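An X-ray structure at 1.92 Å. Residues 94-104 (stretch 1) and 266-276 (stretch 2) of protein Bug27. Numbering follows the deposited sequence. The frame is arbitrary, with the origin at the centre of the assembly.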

# COMPACT_ATOMS: atom_id res chain seq x y z
N ALA A 94 2.16 -3.60 -17.56
CA ALA A 94 3.47 -2.98 -17.68
C ALA A 94 3.44 -1.72 -16.84
O ALA A 94 2.49 -0.92 -16.88
CB ALA A 94 3.76 -2.63 -19.13
N ALA A 95 4.51 -1.52 -16.09
CA ALA A 95 4.57 -0.41 -15.15
C ALA A 95 4.88 0.90 -15.84
O ALA A 95 5.62 0.94 -16.83
CB ALA A 95 5.65 -0.70 -14.10
N VAL A 96 4.31 1.98 -15.32
CA VAL A 96 4.58 3.33 -15.82
C VAL A 96 5.35 4.14 -14.80
O VAL A 96 6.47 4.65 -15.08
CB VAL A 96 3.27 4.07 -16.15
CG1 VAL A 96 3.57 5.52 -16.56
CG2 VAL A 96 2.55 3.29 -17.30
N ILE A 97 4.79 4.24 -13.60
CA ILE A 97 5.43 5.07 -12.58
C ILE A 97 4.97 4.69 -11.20
O ILE A 97 3.79 4.43 -11.01
CB ILE A 97 5.17 6.62 -12.83
CG1 ILE A 97 5.92 7.50 -11.82
CG2 ILE A 97 3.64 6.96 -12.84
CD1 ILE A 97 5.91 9.03 -12.23
N ASN A 98 5.91 4.65 -10.25
CA ASN A 98 5.60 4.63 -8.83
C ASN A 98 5.75 6.02 -8.27
O ASN A 98 6.85 6.59 -8.33
CB ASN A 98 6.55 3.68 -8.10
CG ASN A 98 6.35 3.72 -6.61
OD1 ASN A 98 5.21 3.79 -6.14
ND2 ASN A 98 7.46 3.66 -5.85
N VAL A 99 4.65 6.56 -7.71
CA VAL A 99 4.59 7.97 -7.28
C VAL A 99 4.75 8.24 -5.76
O VAL A 99 5.02 9.37 -5.33
CB VAL A 99 3.32 8.66 -7.81
CG1 VAL A 99 3.20 8.56 -9.34
CG2 VAL A 99 2.04 8.05 -7.18
N ALA A 100 4.59 7.21 -4.93
CA ALA A 100 4.63 7.39 -3.48
C ALA A 100 4.74 6.09 -2.74
O ALA A 100 4.11 5.07 -3.11
CB ALA A 100 3.37 8.10 -2.99
N TYR A 101 5.46 6.15 -1.64
CA TYR A 101 5.46 5.06 -0.66
C TYR A 101 4.71 5.54 0.56
O TYR A 101 4.63 6.75 0.82
CB TYR A 101 6.87 4.72 -0.25
CG TYR A 101 7.70 4.02 -1.30
CD1 TYR A 101 7.64 2.63 -1.45
CD2 TYR A 101 8.58 4.74 -2.12
CE1 TYR A 101 8.43 1.98 -2.41
CE2 TYR A 101 9.37 4.12 -3.07
CZ TYR A 101 9.29 2.74 -3.22
OH TYR A 101 10.08 2.12 -4.17
N VAL A 102 4.14 4.60 1.31
CA VAL A 102 3.74 4.91 2.68
C VAL A 102 4.07 3.71 3.55
O VAL A 102 3.62 2.58 3.28
CB VAL A 102 2.26 5.40 2.84
CG1 VAL A 102 1.25 4.23 2.77
CG2 VAL A 102 2.07 6.11 4.20
N PRO A 103 4.81 3.95 4.64
CA PRO A 103 5.00 2.82 5.53
C PRO A 103 3.69 2.47 6.28
O PRO A 103 2.78 3.30 6.40
CB PRO A 103 6.08 3.31 6.49
CG PRO A 103 5.90 4.80 6.53
CD PRO A 103 5.47 5.19 5.16
N SER A 104 3.60 1.23 6.75
CA SER A 104 2.64 0.90 7.81
C SER A 104 3.19 1.21 9.19
O SER A 104 4.40 1.36 9.39
CB SER A 104 2.15 -0.55 7.72
OG SER A 104 1.55 -0.77 6.44
N LEU A 266 1.12 14.55 4.69
CA LEU A 266 0.35 13.31 4.95
C LEU A 266 1.18 12.11 5.39
O LEU A 266 0.65 11.15 5.91
CB LEU A 266 -0.48 12.94 3.72
CG LEU A 266 -1.67 13.84 3.43
CD1 LEU A 266 -2.33 13.51 2.12
CD2 LEU A 266 -2.66 13.70 4.56
N GLY A 267 2.48 12.15 5.21
CA GLY A 267 3.30 11.03 5.63
C GLY A 267 3.62 10.11 4.47
O GLY A 267 4.20 9.03 4.70
N TYR A 268 3.27 10.53 3.24
CA TYR A 268 3.75 9.86 2.01
C TYR A 268 5.17 10.25 1.70
O TYR A 268 5.58 11.40 1.91
CB TYR A 268 2.88 10.17 0.78
CG TYR A 268 1.53 9.55 0.90
CD1 TYR A 268 1.32 8.23 0.50
CD2 TYR A 268 0.48 10.25 1.47
CE1 TYR A 268 0.07 7.62 0.66
CE2 TYR A 268 -0.75 9.67 1.63
CZ TYR A 268 -0.95 8.35 1.21
OH TYR A 268 -2.17 7.77 1.38
N SER A 269 5.94 9.28 1.23
CA SER A 269 7.27 9.52 0.76
C SER A 269 7.13 9.56 -0.76
O SER A 269 6.69 8.61 -1.38
CB SER A 269 8.15 8.38 1.24
OG SER A 269 9.47 8.62 0.81
N THR A 270 7.43 10.70 -1.36
CA THR A 270 7.23 10.81 -2.80
C THR A 270 8.28 9.95 -3.52
O THR A 270 9.38 9.68 -2.98
CB THR A 270 7.25 12.28 -3.27
OG1 THR A 270 8.44 12.89 -2.76
CG2 THR A 270 6.02 13.00 -2.65
N ALA A 271 7.89 9.45 -4.69
CA ALA A 271 8.75 8.56 -5.46
C ALA A 271 8.53 8.91 -6.93
O ALA A 271 7.60 9.65 -7.25
CB ALA A 271 8.39 7.10 -5.20
N SER A 272 9.39 8.43 -7.82
CA SER A 272 9.18 8.64 -9.26
C SER A 272 9.91 7.55 -9.98
O SER A 272 10.59 7.80 -10.99
CB SER A 272 9.73 10.02 -9.72
OG SER A 272 11.11 10.06 -9.35
N ASP A 273 9.79 6.33 -9.47
CA ASP A 273 10.45 5.21 -10.13
C ASP A 273 9.76 5.01 -11.46
O ASP A 273 8.52 5.02 -11.55
CB ASP A 273 10.34 3.95 -9.27
CG ASP A 273 10.78 4.20 -7.85
OD1 ASP A 273 11.93 4.64 -7.66
OD2 ASP A 273 9.96 4.04 -6.93
N GLY A 274 10.58 4.82 -12.50
CA GLY A 274 10.06 4.75 -13.87
C GLY A 274 9.64 3.37 -14.32
O GLY A 274 9.63 2.41 -13.52
N PRO A 275 9.28 3.24 -15.62
CA PRO A 275 8.77 1.99 -16.18
C PRO A 275 9.58 0.74 -15.80
O PRO A 275 9.03 -0.21 -15.20
CB PRO A 275 8.76 2.28 -17.69
CG PRO A 275 8.42 3.77 -17.73
CD PRO A 275 9.28 4.33 -16.63
N GLU A 276 10.88 0.78 -16.06
CA GLU A 276 11.75 -0.36 -15.78
C GLU A 276 11.89 -0.67 -14.29
O GLU A 276 11.72 -1.85 -13.88
CB GLU A 276 13.12 -0.15 -16.43
CG GLU A 276 14.10 -1.30 -16.21
CD GLU A 276 15.30 -1.28 -17.14
OE1 GLU A 276 15.52 -0.26 -17.86
OE2 GLU A 276 16.03 -2.32 -17.15

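Stretch 1 is a continuous strand, and residues 269-273 of stretch 2 run beside it in the antiparallel sense, at 156° between their N-to-C directions. Ala-94 makes no contact with stretch 2.

The contact begins at Ala-95, whose O lies 3.4 Å from Pro-275 CA in a CA-H...O contact. Here stretch 2 is already leaving the strand: Gly-274 is the N-cap position and Pro-275 opens the helix. The CA-to-CB bond of Val-96 points away from stretch 2. Its O is 3.2 Å from Pro-275 N, but a proline nitrogen has no hydrogen to share, so no hydrogen bond forms.

Ile-97 CA sits 3.3 Å from Asp-273 O. The same carbonyl accepts a hydrogen bond from the next residue, with Asn-98 N to Asp-273 O at 2.9 Å. The return bond, Asp-273 N to Asn-98 O at 3.2 Å, is weak, with an angle of 127°. The side chains of this pair share a face of the sheet and reinforce it: Asn-98 ND2 donates to Asp-273 OD2 at 2.7 Å and 162°. Asn-98 OD1 is hydrogen-bonded elsewhere in the structure.

A beta bulge follows, and the register shifts by one residue between Asn-98 and Ala-100. Asn-98 O is also 3.2 Å from Ser-272 N, but the angle is too poor for a hydrogen bond. The CA-to-CB bond of Val-99 points away, while its backbone stays engaged. Ala-271 N donates to Val-99 O at 2.9 Å, and Val-99 CA approaches Ala-271 O at 3.4 Å.

Ala-100 pairs with Thr-270 without hydrogen bonds, at a CA-CA distance of 4.3 Å. Ala-100 CA contacts Ser-269 O at 3.2 Å, and Ala-100 CB packs 4.0 Å from Tyr-268 CD1.

Tyr-101 and Ser-269 form the regular hydrogen-bonded pair. Tyr-101 N donates to Ser-269 O at 2.8 Å, and Ser-269 N returns a bond to Tyr-101 O at 2.9 Å. Both angles are near 165°, far straighter than the weak bond at Asn-98. The Tyr-101 side chain lies on the same face as Asn-98 and Asp-273. Its ring reaches back along the sheet, bringing CE2 to 3.8 Å from Ala-271 CB and OH to 3.4 Å from Asp-273 OD2.

Val-102 CB packs 3.8 Å from Tyr-268 CD1, so Tyr-268 contacts both Ala-100 and Val-102. Val-102 CG2 also lies 3.6 Å from Gly-267 O. Pro-103 makes a marginal approach, CD to Gly-267 O at 4.1 Å, and Ser-104 is out of reach.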